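Local structure of deoxyhypusine hydroxylase (Homo sapiens, 4D50) at residues A28-L33 with S56-H61; M91-A96 with I121-T126; D153-A158 with R180-F185. The protein catalyses the hydroxylation of deoxyhypusine on the translation factor eIF5A at a non-haem diiron centre, the second and last step in making hypusine. All blocks are in the same frame, centred on the assembly; numbering follows the deposited sequence.

Contact 1. Residues A28-L33 with S56-H61. With FE (Fe (III) ion), chain D; PER (peroxide ion), chain E.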
ATOM      1  N   ALA A  28     -11.395  -9.651  10.583  1.00 16.31           N
ATOM      2  CA  ALA A  28     -10.660 -10.586  11.443  1.00 15.52           C
ATOM      3  C   ALA A  28      -9.422 -11.153  10.772  1.00 15.83           C
ATOM      4  O   ALA A  28      -8.383 -11.320  11.387  1.00 14.59           O
ATOM      5  CB  ALA A  28     -11.557 -11.732  11.857  1.00 15.99           C
ATOM      6  N   ARG A  29      -9.531 -11.410   9.486  1.00 13.22           N
ATOM      7  CA  ARG A  29      -8.390 -11.846   8.739  1.00 12.24           C
ATOM      8  C   ARG A  29      -7.437 -10.680   8.519  1.00 12.62           C
ATOM      9  O   ARG A  29      -6.230 -10.888   8.527  1.00 12.17           O
ATOM     10  CB  ARG A  29      -8.849 -12.446   7.440  1.00 12.81           C
ATOM     11  CG  ARG A  29      -9.883 -13.615   7.583  1.00 13.24           C
ATOM     12  CD  ARG A  29     -10.391 -14.055   6.231  1.00 14.68           C
ATOM     13  NE  ARG A  29      -9.401 -14.812   5.507  1.00 14.92           N
ATOM     14  CZ  ARG A  29      -9.466 -15.208   4.259  1.00 14.39           C
ATOM     15  NH1 ARG A  29     -10.540 -14.954   3.514  1.00 17.42           N
ATOM     16  NH2 ARG A  29      -8.494 -15.913   3.719  1.00 16.30           N
ATOM     17  N   PHE A  30      -7.921  -9.427   8.416  1.00 13.27           N
ATOM     18  CA  PHE A  30      -6.973  -8.277   8.348  1.00 15.51           C
ATOM     19  C   PHE A  30      -6.216  -8.084   9.602  1.00 14.16           C
ATOM     20  O   PHE A  30      -5.009  -7.838   9.615  1.00 13.62           O
ATOM     21  CB  PHE A  30      -7.693  -6.959   7.977  1.00 18.48           C
ATOM     22  CG  PHE A  30      -7.751  -6.730   6.511  1.00 21.91           C
ATOM     23  CD1 PHE A  30      -8.506  -7.559   5.715  1.00 24.43           C
ATOM     24  CD2 PHE A  30      -7.019  -5.708   5.927  1.00 26.39           C
ATOM     25  CE1 PHE A  30      -8.565  -7.372   4.352  1.00 25.77           C
ATOM     26  CE2 PHE A  30      -7.043  -5.548   4.563  1.00 28.85           C
ATOM     27  CZ  PHE A  30      -7.827  -6.375   3.775  1.00 28.09           C
ATOM     28  N   ARG A  31      -6.919  -8.244  10.706  1.00 16.00           N
ATOM     29  CA  ARG A  31      -6.320  -8.134  12.016  1.00 16.99           C
ATOM     30  C   ARG A  31      -5.269  -9.175  12.172  1.00 15.04           C
ATOM     31  O   ARG A  31      -4.188  -8.855  12.663  1.00 16.41           O
ATOM     32  CB  ARG A  31      -7.355  -8.350  13.132  1.00 17.94           C
ATOM     33  CG  ARG A  31      -8.121  -7.118  13.431  1.00 21.97           C
ATOM     34  CD  ARG A  31      -9.260  -7.412  14.415  1.00 25.66           C
ATOM     35  NE  ARG A  31     -10.254  -6.362  14.262  1.00 27.39           N
ATOM     36  CZ  ARG A  31     -10.065  -5.102  14.660  1.00 29.15           C
ATOM     37  NH1 ARG A  31      -8.952  -4.738  15.305  1.00 25.08           N
ATOM     38  NH2 ARG A  31     -11.005  -4.199  14.430  1.00 30.26           N
ATOM     39  N   ALA A  32      -5.552 -10.392  11.755  1.00 13.61           N
ATOM     40  CA  ALA A  32      -4.520 -11.490  11.820  1.00 13.09           C
ATOM     41  C   ALA A  32      -3.296 -11.142  10.992  1.00 12.82           C
ATOM     42  O   ALA A  32      -2.137 -11.323  11.381  1.00 12.99           O
ATOM     43  CB  ALA A  32      -5.127 -12.786  11.360  1.00 14.65           C
ATOM     44  N   LEU A  33      -3.557 -10.711   9.763  1.00 12.24           N
ATOM     45  CA  LEU A  33      -2.491 -10.347   8.863  1.00 12.56           C
ATOM     46  C   LEU A  33      -1.563  -9.282   9.427  1.00 12.14           C
ATOM     47  O   LEU A  33      -0.375  -9.434   9.381  1.00 12.63           O
ATOM     48  CB  LEU A  33      -3.058  -9.840   7.515  1.00 12.32           C
ATOM     49  CG  LEU A  33      -2.037  -9.225   6.539  1.00 11.72           C
ATOM     50  CD1 LEU A  33      -0.954 -10.243   6.116  1.00 12.47           C
ATOM     51  CD2 LEU A  33      -2.756  -8.649   5.322  1.00 10.89           C
ATOM     52  N   SER A  56     -10.225 -12.924  -2.543  1.00 13.31           N
ATOM     53  CA  SER A  56     -10.259 -11.487  -2.379  1.00 12.06           C
ATOM     54  C   SER A  56      -8.984 -10.833  -2.884  1.00 12.14           C
ATOM     55  O   SER A  56      -7.976 -10.979  -2.261  1.00 11.12           O
ATOM     56  CB  SER A  56     -10.451 -11.140  -0.921  1.00 11.71           C
ATOM     57  OG  SER A  56     -10.229  -9.735  -0.585  1.00 11.82           O
ATOM     58  N   ALA A  57      -9.115 -10.019  -3.917  1.00 11.73           N
ATOM     59  CA  ALA A  57      -7.923  -9.236  -4.467  1.00 10.82           C
ATOM     60  C   ALA A  57      -7.440  -8.243  -3.413  1.00 11.94           C
ATOM     61  O   ALA A  57      -6.205  -8.030  -3.256  1.00 10.95           O
ATOM     62  CB  ALA A  57      -8.301  -8.457  -5.724  1.00 11.10           C
ATOM     63  N   LEU A  58      -8.369  -7.611  -2.701  1.00 11.11           N
ATOM     64  CA  LEU A  58      -8.063  -6.712  -1.558  1.00 11.08           C
ATOM     65  C   LEU A  58      -7.175  -7.433  -0.530  1.00 10.86           C
ATOM     66  O   LEU A  58      -6.063  -6.968  -0.201  1.00  9.67           O
ATOM     67  CB  LEU A  58      -9.306  -6.190  -0.853  1.00 12.41           C
ATOM     68  CG  LEU A  58      -8.963  -5.250   0.292  1.00 15.00           C
ATOM     69  CD1 LEU A  58      -8.343  -3.951  -0.211  1.00 18.82           C
ATOM     70  CD2 LEU A  58     -10.190  -4.865   1.116  1.00 14.80           C
ATOM     71  N   LEU A  59      -7.613  -8.605  -0.096  1.00  9.56           N
ATOM     72  CA  LEU A  59      -6.801  -9.307   0.898  1.00 10.70           C
ATOM     73  C   LEU A  59      -5.444  -9.676   0.300  1.00  9.63           C
ATOM     74  O   LEU A  59      -4.419  -9.427   0.892  1.00  9.38           O
ATOM     75  CB  LEU A  59      -7.541 -10.535   1.441  1.00 10.92           C
ATOM     76  CG  LEU A  59      -6.759 -11.272   2.528  1.00 11.95           C
ATOM     77  CD1 LEU A  59      -6.472 -10.488   3.784  1.00 13.10           C
ATOM     78  CD2 LEU A  59      -7.580 -12.559   2.868  1.00 13.49           C
ATOM     79  N   LYS A  60      -5.424 -10.235  -0.915  1.00  9.30           N
ATOM     80  CA  LYS A  60      -4.169 -10.722  -1.494  1.00  9.75           C
ATOM     81  C   LYS A  60      -3.105  -9.634  -1.692  1.00 10.25           C
ATOM     82  O   LYS A  60      -1.923  -9.847  -1.449  1.00 11.10           O
ATOM     83  CB  LYS A  60      -4.414 -11.407  -2.816  1.00 10.86           C
ATOM     84  CG  LYS A  60      -5.044 -12.789  -2.718  1.00 11.46           C
ATOM     85  CD  LYS A  60      -5.069 -13.490  -4.081  1.00 13.32           C
ATOM     86  CE  LYS A  60      -6.076 -12.873  -5.007  1.00 15.14           C
ATOM     87  NZ  LYS A  60      -6.313 -13.644  -6.246  1.00 18.34           N
ATOM     88  N   HIS A  61      -3.538  -8.472  -2.085  1.00 12.20           N
ATOM     89  CA  HIS A  61      -2.618  -7.357  -2.268  1.00 11.90           C
ATOM     90  C   HIS A  61      -2.110  -6.827  -0.930  1.00 12.32           C
ATOM     91  O   HIS A  61      -0.932  -6.424  -0.837  1.00 11.77           O
ATOM     92  CB  HIS A  61      -3.225  -6.321  -3.205  1.00 12.80           C
ATOM     93  CG  HIS A  61      -3.677  -5.068  -2.523  1.00 13.46           C
ATOM     94  ND1 HIS A  61      -4.674  -5.050  -1.577  1.00 14.53           N
ATOM     95  CD2 HIS A  61      -3.205  -3.801  -2.628  1.00 13.65           C
ATOM     96  CE1 HIS A  61      -4.858  -3.785  -1.184  1.00 14.12           C
ATOM     97  NE2 HIS A  61      -3.944  -3.021  -1.783  1.00 13.47           N
TER
HETATM   98 FE    FE D 302      -4.135  -0.724  -2.137  1.00 16.41          FE
HETATM   99  O1  PER E 303      -2.931  -1.341  -4.555  1.00 21.40           O
HETATM  100  O2  PER E 303      -4.352  -0.795  -4.306  1.00 18.93           O
HETATM  101  O   HOH W   1      -1.794  -0.291  -2.130  1.00 26.36           O
HETATM  102  O   HOH W   2      -3.938  -0.463  -0.002  1.00 13.42           O

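Contact 2. Residues M91-A96 with I121-T126. With FE (Fe (III) ion), chain C; PER (peroxide ion), chain E.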
ATOM      1  N   MET A  91      -3.588  -5.147  -9.397  1.00 11.83           N
ATOM      2  CA  MET A  91      -3.394  -4.585  -8.064  0.50 11.76           C
ATOM      3  C   MET A  91      -2.533  -5.528  -7.202  1.00 11.46           C
ATOM      4  O   MET A  91      -1.706  -5.076  -6.385  1.00 10.24           O
ATOM      5  CB  MET A  91      -4.787  -4.371  -7.474  0.50 11.70           C
ATOM      6  CG  MET A  91      -4.970  -4.241  -6.000  0.50 12.30           C
ATOM      7  SD  MET A  91      -6.760  -4.006  -5.813  0.50 16.55           S
ATOM      8  CE  MET A  91      -6.779  -3.652  -4.070  0.50  9.37           C
ATOM      9  N   VAL A  92      -2.731  -6.825  -7.395  1.00 10.42           N
ATOM     10  CA  VAL A  92      -2.030  -7.795  -6.629  1.00 11.37           C
ATOM     11  C   VAL A  92      -0.573  -7.894  -7.170  1.00 10.83           C
ATOM     12  O   VAL A  92       0.394  -7.933  -6.395  1.00 13.19           O
ATOM     13  CB  VAL A  92      -2.750  -9.151  -6.652  1.00 12.51           C
ATOM     14  CG1 VAL A  92      -1.899 -10.176  -6.013  1.00 12.52           C
ATOM     15  CG2 VAL A  92      -4.067  -9.045  -5.848  1.00 12.58           C
ATOM     16  N   ARG A  93      -0.430  -7.943  -8.492  1.00 12.26           N
ATOM     17  CA  ARG A  93       0.880  -8.095  -9.098  1.00 12.12           C
ATOM     18  C   ARG A  93       1.684  -6.845  -8.841  1.00 10.51           C
ATOM     19  O   ARG A  93       2.895  -6.942  -8.561  1.00 10.29           O
ATOM     20  CB  ARG A  93       0.770  -8.417 -10.636  1.00 12.27           C
ATOM     21  CG  ARG A  93       0.048  -9.765 -10.926  1.00 12.31           C
ATOM     22  CD  ARG A  93      -0.084 -10.029 -12.437  1.00 14.46           C
ATOM     23  NE  ARG A  93       1.268 -10.031 -12.991  1.00 14.40           N
ATOM     24  CZ  ARG A  93       1.704  -9.480 -14.113  1.00 13.27           C
ATOM     25  NH1 ARG A  93       0.893  -8.887 -14.976  1.00 13.19           N
ATOM     26  NH2 ARG A  93       3.009  -9.533 -14.378  1.00 14.73           N
ATOM     27  N   HIS A  94       1.043  -5.679  -8.933  1.00 11.04           N
ATOM     28  CA  HIS A  94       1.726  -4.403  -8.643  1.00 10.55           C
ATOM     29  C   HIS A  94       2.268  -4.466  -7.228  1.00  8.87           C
ATOM     30  O   HIS A  94       3.496  -4.169  -6.980  1.00  7.73           O
ATOM     31  CB  HIS A  94       0.827  -3.162  -8.838  1.00 10.60           C
ATOM     32  CG  HIS A  94       0.798  -2.266  -7.664  1.00 10.77           C
ATOM     33  ND1 HIS A  94       1.847  -1.439  -7.316  1.00 11.09           N
ATOM     34  CD2 HIS A  94      -0.161  -2.088  -6.739  1.00 12.24           C
ATOM     35  CE1 HIS A  94       1.536  -0.820  -6.191  1.00 12.96           C
ATOM     36  NE2 HIS A  94       0.318  -1.187  -5.834  1.00 12.78           N
ATOM     37  N   GLU A  95       1.430  -4.883  -6.300  1.00  8.42           N
ATOM     38  CA  GLU A  95       1.817  -4.859  -4.895  1.00  8.59           C
ATOM     39  C   GLU A  95       3.021  -5.782  -4.632  1.00  8.19           C
ATOM     40  O   GLU A  95       3.882  -5.490  -3.809  1.00  9.08           O
ATOM     41  CB  GLU A  95       0.644  -5.184  -3.929  1.00  8.82           C
ATOM     42  CG  GLU A  95       0.757  -4.511  -2.600  1.00  9.70           C
ATOM     43  CD  GLU A  95       0.649  -3.000  -2.671  1.00 10.71           C
ATOM     44  OE1 GLU A  95      -0.313  -2.425  -3.299  1.00 11.56           O
ATOM     45  OE2 GLU A  95       1.600  -2.307  -2.186  1.00 13.43           O
ATOM     46  N   ALA A  96       3.032  -6.910  -5.305  1.00  7.63           N
ATOM     47  CA  ALA A  96       4.169  -7.901  -5.151  1.00  7.94           C
ATOM     48  C   ALA A  96       5.454  -7.226  -5.748  1.00  7.45           C
ATOM     49  O   ALA A  96       6.524  -7.385  -5.130  1.00  6.40           O
ATOM     50  CB  ALA A  96       3.887  -9.243  -5.866  1.00  8.77           C
ATOM     51  N   ILE A 121       0.116  -2.055 -17.191  1.00 14.50           N
ATOM     52  CA  ILE A 121       0.800  -0.770 -16.998  1.00 16.69           C
ATOM     53  C   ILE A 121       1.124  -0.488 -15.508  1.00 14.40           C
ATOM     54  O   ILE A 121       2.249  -0.032 -15.200  1.00 12.36           O
ATOM     55  CB  ILE A 121      -0.003   0.360 -17.592  1.00 16.84           C
ATOM     56  CG1 ILE A 121       0.782   1.654 -17.547  1.00 20.46           C
ATOM     57  CG2 ILE A 121      -1.372   0.551 -16.884  1.00 17.75           C
ATOM     58  CD1 ILE A 121       2.061   1.633 -18.343  1.00 22.23           C
ATOM     59  N   GLU A 122       0.188  -0.805 -14.624  1.00 14.09           N
ATOM     60  CA  GLU A 122       0.443  -0.690 -13.155  1.00 13.62           C
ATOM     61  C   GLU A 122       1.703  -1.487 -12.769  1.00 12.98           C
ATOM     62  O   GLU A 122       2.528  -1.107 -11.883  1.00 12.95           O
ATOM     63  CB  GLU A 122      -0.694  -1.308 -12.349  1.00 15.05           C
ATOM     64  CG  GLU A 122      -1.981  -0.525 -12.405  1.00 16.84           C
ATOM     65  CD  GLU A 122      -2.844  -0.787 -13.616  1.00 17.45           C
ATOM     66  OE1 GLU A 122      -2.538  -1.662 -14.463  1.00 17.62           O
ATOM     67  OE2 GLU A 122      -3.900  -0.116 -13.676  1.00 20.43           O
ATOM     68  N   VAL A 123       1.851  -2.639 -13.387  1.00 12.52           N
ATOM     69  CA  VAL A 123       3.001  -3.549 -13.023  1.00 10.87           C
ATOM     70  C   VAL A 123       4.333  -2.990 -13.565  1.00 10.26           C
ATOM     71  O   VAL A 123       5.275  -2.967 -12.898  1.00  9.37           O
ATOM     72  CB  VAL A 123       2.779  -4.988 -13.558  1.00 10.65           C
ATOM     73  CG1 VAL A 123       3.978  -5.903 -13.320  1.00 11.08           C
ATOM     74  CG2 VAL A 123       1.527  -5.590 -12.927  1.00 12.71           C
ATOM     75  N   ALA A 124       4.359  -2.691 -14.859  1.00 10.52           N
ATOM     76  CA  ALA A 124       5.445  -1.991 -15.511  1.00 10.26           C
ATOM     77  C   ALA A 124       5.897  -0.774 -14.743  1.00 10.64           C
ATOM     78  O   ALA A 124       7.071  -0.674 -14.401  1.00  9.12           O
ATOM     79  CB  ALA A 124       5.057  -1.575 -16.888  1.00  9.64           C
ATOM     80  N   GLU A 125       4.954   0.128 -14.420  1.00 11.39           N
ATOM     81  CA  GLU A 125       5.287   1.303 -13.630  1.00 11.08           C
ATOM     82  C   GLU A 125       5.829   1.011 -12.237  1.00 10.55           C
ATOM     83  O   GLU A 125       6.807   1.652 -11.832  1.00 10.48           O
ATOM     84  CB  GLU A 125       4.107   2.278 -13.536  1.00 12.40           C
ATOM     85  CG  GLU A 125       3.788   2.895 -14.873  1.00 12.97           C
ATOM     86  CD  GLU A 125       2.724   4.002 -14.817  1.00 14.54           C
ATOM     87  OE1 GLU A 125       1.894   3.963 -13.902  1.00 13.70           O
ATOM     88  OE2 GLU A 125       2.650   4.830 -15.734  1.00 17.26           O
ATOM     89  N   THR A 126       5.173   0.106 -11.543  1.00  9.06           N
ATOM     90  CA  THR A 126       5.624  -0.306 -10.194  1.00  9.07           C
ATOM     91  C   THR A 126       7.082  -0.821 -10.280  1.00  7.96           C
ATOM     92  O   THR A 126       7.899  -0.435  -9.435  1.00  8.22           O
ATOM     93  CB  THR A 126       4.793  -1.481  -9.689  1.00 10.12           C
ATOM     94  OG1 THR A 126       3.451  -0.982  -9.478  1.00 11.11           O
ATOM     95  CG2 THR A 126       5.362  -2.075  -8.448  1.00 10.91           C
TER
HETATM   96 FE    FE C 301      -0.894  -0.595  -4.049  1.00 14.36          FE
HETATM   97  O1  PER E 303      -2.931  -1.341  -4.555  1.00 21.40           O
HETATM   98  O2  PER E 303      -4.352  -0.795  -4.306  1.00 18.93           O
HETATM   99  O   HOH W   3       0.864   0.343  -3.170  1.00 12.15           O
HETATM  100  O   HOH W   1      -1.794  -0.291  -2.130  1.00 26.36           O

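Contact 3. Residues D153-A158 with R180-F185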
ATOM      1  N   ASP A 153       8.679   3.215   1.938  1.00  9.86           N
ATOM      2  CA  ASP A 153       8.008   3.863   0.813  1.00 10.18           C
ATOM      3  C   ASP A 153       8.650   3.489  -0.487  1.00  9.19           C
ATOM      4  O   ASP A 153       9.850   3.104  -0.523  1.00  9.84           O
ATOM      5  CB  ASP A 153       8.061   5.399   0.994  1.00  9.85           C
ATOM      6  CG  ASP A 153       7.358   5.879   2.277  1.00 11.59           C
ATOM      7  OD1 ASP A 153       6.374   5.181   2.748  1.00 12.34           O
ATOM      8  OD2 ASP A 153       7.811   6.875   2.832  1.00 11.40           O
ATOM      9  N   PRO A 154       7.927   3.611  -1.604  1.00  8.68           N
ATOM     10  CA  PRO A 154       8.538   3.252  -2.868  1.00  9.85           C
ATOM     11  C   PRO A 154       9.572   4.207  -3.390  1.00  9.64           C
ATOM     12  O   PRO A 154      10.181   3.868  -4.366  1.00 11.71           O
ATOM     13  CB  PRO A 154       7.358   3.263  -3.852  1.00  9.85           C
ATOM     14  CG  PRO A 154       6.249   3.950  -3.132  1.00  9.59           C
ATOM     15  CD  PRO A 154       6.455   3.666  -1.725  1.00  9.05           C
ATOM     16  N   ALA A 155       9.682   5.393  -2.803  1.00  9.54           N
ATOM     17  CA  ALA A 155      10.659   6.402  -3.161  1.00  9.84           C
ATOM     18  C   ALA A 155      10.980   7.236  -1.986  1.00  9.80           C
ATOM     19  O   ALA A 155      10.169   7.442  -1.161  1.00  9.65           O
ATOM     20  CB  ALA A 155      10.265   7.289  -4.319  1.00  9.79           C
ATOM     21  N   PRO A 156      12.269   7.660  -1.896  1.00  9.38           N
ATOM     22  CA  PRO A 156      12.709   8.486  -0.783  1.00  9.21           C
ATOM     23  C   PRO A 156      12.233   9.918  -1.000  1.00  8.41           C
ATOM     24  O   PRO A 156      12.015  10.301  -2.107  1.00  7.53           O
ATOM     25  CB  PRO A 156      14.238   8.460  -0.901  1.00 10.18           C
ATOM     26  CG  PRO A 156      14.471   8.249  -2.371  1.00  9.82           C
ATOM     27  CD  PRO A 156      13.385   7.291  -2.774  1.00 10.50           C
ATOM     28  N   PRO A 157      12.009  10.650   0.062  1.00  7.74           N
ATOM     29  CA  PRO A 157      11.431  11.992  -0.125  1.00  8.49           C
ATOM     30  C   PRO A 157      12.397  12.902  -0.846  1.00  8.76           C
ATOM     31  O   PRO A 157      13.627  12.743  -0.665  1.00  9.87           O
ATOM     32  CB  PRO A 157      11.207  12.480   1.307  1.00  9.25           C
ATOM     33  CG  PRO A 157      12.172  11.750   2.144  1.00  9.20           C
ATOM     34  CD  PRO A 157      12.336  10.390   1.475  1.00  8.61           C
ATOM     35  N   ALA A 158      11.854  13.788  -1.656  1.00  9.09           N
ATOM     36  CA  ALA A 158      12.635  14.845  -2.336  1.00  9.64           C
ATOM     37  C   ALA A 158      13.304  15.726  -1.295  1.00  9.96           C
ATOM     38  O   ALA A 158      12.802  15.862  -0.181  1.00  9.36           O
ATOM     39  CB  ALA A 158      11.770  15.666  -3.273  1.00  9.41           C
ATOM     40  N   ARG A 180       8.466  12.311  -9.357  1.00 11.11           N
ATOM     41  CA  ARG A 180       7.159  12.753  -8.951  1.00 10.86           C
ATOM     42  C   ARG A 180       6.824  12.108  -7.616  1.00 10.00           C
ATOM     43  O   ARG A 180       6.197  12.760  -6.782  1.00 11.12           O
ATOM     44  CB  ARG A 180       6.080  12.442 -10.002  1.00 11.20           C
ATOM     45  CG  ARG A 180       6.437  13.050 -11.310  1.00 12.36           C
ATOM     46  CD  ARG A 180       5.356  12.818 -12.343  1.00 12.25           C
ATOM     47  NE  ARG A 180       4.077  13.441 -12.014  1.00 12.68           N
ATOM     48  CZ  ARG A 180       2.938  13.191 -12.686  1.00 14.61           C
ATOM     49  NH1 ARG A 180       2.929  12.374 -13.767  1.00 15.48           N
ATOM     50  NH2 ARG A 180       1.801  13.780 -12.371  1.00 15.66           N
ATOM     51  N   TYR A 181       7.109  10.825  -7.473  1.00  9.52           N
ATOM     52  CA  TYR A 181       6.898  10.132  -6.199  1.00  9.43           C
ATOM     53  C   TYR A 181       7.746  10.714  -5.104  1.00  8.14           C
ATOM     54  O   TYR A 181       7.361  10.815  -3.914  1.00  8.64           O
ATOM     55  CB  TYR A 181       7.185   8.628  -6.337  1.00  9.08           C
ATOM     56  CG  TYR A 181       6.013   7.771  -6.726  1.00  8.58           C
ATOM     57  CD1 TYR A 181       5.289   8.032  -7.885  1.00  9.80           C
ATOM     58  CD2 TYR A 181       5.735   6.631  -6.044  1.00  8.66           C
ATOM     59  CE1 TYR A 181       4.205   7.270  -8.248  1.00  9.99           C
ATOM     60  CE2 TYR A 181       4.636   5.850  -6.417  1.00 10.52           C
ATOM     61  CZ  TYR A 181       3.891   6.177  -7.514  1.00  9.94           C
ATOM     62  OH  TYR A 181       2.817   5.361  -7.931  1.00 11.60           O
ATOM     63  N   ARG A 182       8.973  11.133  -5.441  1.00  8.71           N
ATOM     64  CA  ARG A 182       9.792  11.721  -4.375  1.00  7.71           C
ATOM     65  C   ARG A 182       9.151  13.026  -3.814  1.00  7.17           C
ATOM     66  O   ARG A 182       9.210  13.314  -2.629  1.00  6.56           O
ATOM     67  CB  ARG A 182      11.225  12.018  -4.956  1.00  7.44           C
ATOM     68  CG  ARG A 182      12.014  10.778  -5.239  1.00  7.54           C
ATOM     69  CD  ARG A 182      13.525  11.015  -5.285  1.00  7.72           C
ATOM     70  NE  ARG A 182      14.038  11.557  -4.045  1.00  8.48           N
ATOM     71  CZ  ARG A 182      15.284  12.012  -3.918  1.00 10.43           C
ATOM     72  NH1 ARG A 182      16.099  11.996  -4.975  1.00 12.49           N
ATOM     73  NH2 ARG A 182      15.668  12.546  -2.786  1.00 12.25           N
ATOM     74  N   ALA A 183       8.531  13.789  -4.696  1.00  6.69           N
ATOM     75  CA  ALA A 183       7.926  15.078  -4.357  1.00  6.25           C
ATOM     76  C   ALA A 183       6.646  14.766  -3.559  1.00  6.52           C
ATOM     77  O   ALA A 183       6.360  15.439  -2.599  1.00  6.43           O
ATOM     78  CB  ALA A 183       7.574  15.805  -5.620  1.00  6.48           C
ATOM     79  N   MET A 184       6.026  13.666  -3.874  1.00  7.65           N
ATOM     80  CA  MET A 184       4.786  13.204  -3.209  1.00  6.68           C
ATOM     81  C   MET A 184       5.117  12.862  -1.728  1.00  6.70           C
ATOM     82  O   MET A 184       4.426  13.308  -0.807  1.00  5.98           O
ATOM     83  CB  MET A 184       4.179  11.962  -3.885  1.00  8.12           C
ATOM     84  CG  MET A 184       2.755  11.665  -3.450  1.00  8.16           C
ATOM     85  SD  MET A 184       2.303   9.992  -4.062  1.00  9.06           S
ATOM     86  CE  MET A 184       2.291  10.207  -5.804  1.00  7.70           C
ATOM     87  N   PHE A 185       6.185  12.099  -1.485  1.00  7.36           N
ATOM     88  CA  PHE A 185       6.564  11.768  -0.126  1.00  7.60           C
ATOM     89  C   PHE A 185       7.085  12.945   0.606  1.00  6.69           C
ATOM     90  O   PHE A 185       6.816  13.071   1.822  1.00  5.82           O
ATOM     91  CB  PHE A 185       7.511  10.551  -0.068  1.00  8.50           C
ATOM     92  CG  PHE A 185       6.820   9.322  -0.484  1.00 10.17           C
ATOM     93  CD1 PHE A 185       5.813   8.785   0.313  1.00 11.22           C
ATOM     94  CD2 PHE A 185       7.102   8.740  -1.707  1.00 12.14           C
ATOM     95  CE1 PHE A 185       5.083   7.690  -0.106  1.00 12.73           C
ATOM     96  CE2 PHE A 185       6.300   7.687  -2.139  1.00 13.96           C
ATOM     97  CZ  PHE A 185       5.281   7.231  -1.351  1.00 12.39           C
TER

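Contact 1. Residues A28-L33 with S56-H61
Helix segments 28-33 and 57-61 run nearly parallel, their axes 7° apart and 11.2 Å from each other, with Phe30 and Leu59 level across the gap. At that spacing the helices meet through the ends of their side chains. Leu59 fills most of the interval, its CG anti to the backbone N (chi1 -178°), and its two methyl groups serve different partners. CD2 sits over the centre of one face of the Arg29 guanidinium, 3.5 Å from CZ, while CD1 lies 3.8 Å from CE1 of Phe30 and, more loosely, beside CD2 of Leu33. Phe30 also presents the edge of its ring to Leu58, with CZ 3.8 Å from CG. Arg29 suits a place where apolar and polar surfaces join: the flat face accepts a methyl group, while NE donates to Leu19 O and NH1 forms a salt bridge with Asp54. An alanine here would probably leave Asp54 without its cationic mate and open a gap over Leu59 CD2. Near-parallel helices with a shorter helix, 42-50, between them are as in stacked HEAT-like repeats, and here the second of the pair carries an iron ligand. Ser56 caps that helix, its OG accepting from Leu59 N at 2.9 Å. Further along the same helix, His61 ND1 donates to a lone pair of Leu58 O at 2.7 Å, within the carbonyl plane, which fixes the rotation of the imidazole and directs NE2 to the iron at 2.3 Å. His245 and Glu246 bind the same iron, which also takes O2 of the peroxide.

Contact 2. Residues M91-A96 with I121-T126
Glu122 meets His94 through backbone and CB, its carbonyl O 4.0 Å from His94 CB, while its carboxylate leads away from helix segment 91-96. The two helices lie 8.4 Å apart and nearly parallel, at 8°, close enough for short side chains to bridge them. Val123 follows, a branched residue that packs against Arg93: CG2 rests 3.7 Å from Arg93 CB and lies over one guanidinium face, toward its rim. Arg93 NH2 forms a salt bridge with Asp118, and NE donates to Leu83 O. Segment 91-96 belongs largely to the second HEAT-like repeat and supplies iron ligands; 121-126 packs beside it within the same HEAT-repeat region. Thr126, about one turn after Val123, has OG1 anti to its carbonyl carbon (chi1 -67°). Thr126 OG1 accepts from His94 ND1 at 2.7 Å, tilted 19° from the ring plane, and donates to Glu122 O at 2.6 Å; that carbonyl also receives Thr126 N from the opposite face of its plane. This chain of bonds makes Thr126 a second-shell residue, holding the imidazole so that His94 NE2 binds the iron at 2.2 Å. Glu95 OE1 and His212 bind the same iron, and O1 of the peroxide reaches it too.

Contact 3. Residues D153-A158 with R180-F185
Phe185 and Arg182, one turn apart on helix segment 180-185, take up the irregular chain 153-158 in different ways. The tightly packed part centres on the Phe185 ring. Its CG lies anti to the carbonyl carbon (chi1 -67°), leading the ring toward Asp153 and Pro154. At the partly exposed margin, Asp153 CB stands over the centre of the ring, 4.0 Å from the Phe185 centroid, in a CH-pi contact. The Asp153 carboxylate stacks almost flat against the ring, 9° between planes; its charge is met by Arg188, and OD1 also bonds Ser151. Pro154 crosses the ring at about a right angle, with CD 3.8 Å from Phe185 CZ, and puts CG at the edge of the Tyr181 ring. Ala155, small enough to nestle against the helix, brings CB to 3.9 Å from Tyr181 CB.

Toward the other, partly exposed end, polar bonds take over. Arg182 NE donates to Pro156 O at 3.1 Å, bent at 140°, whereas NH2 reaches Pro157 O at 3.0 Å and nearly straight; each donor stands above its carbonyl plane. Pro156 CG lies over a guanidinium face. Pro156 and Pro157 suit this chain, since they stay extended and lack N-H groups to satisfy. Ala158, which has one, donates it to Arg182 O at 2.9 Å. This is a proline-rich linker between helices 121-140 and 163-171, packed on helix 177-190 within the third HEAT-like repeat.

Contacts 1 and 2 each pair parallel helices, and both are buried at the diiron centre; contact 3 instead joins a linker to a helix and is partly exposed at its margins. The first two touch directly, His61 CE1 lying 3.5 Å from Met91 CE; contact 1 supplies one protein ligand to one iron, contact 2 two to the other, with the peroxide and one water common to both. Contact 1 has no hydrogen bond across it, just apolar packing and a methyl on a guanidinium face, whereas contact 2 adds a side-chain hydrogen bond across its closer gap. Contact 3 buries more surface and uses three hydrogen bonds to backbone carbonyls. It lies across the chain's centre from contact 1, their centres about 26 Å apart.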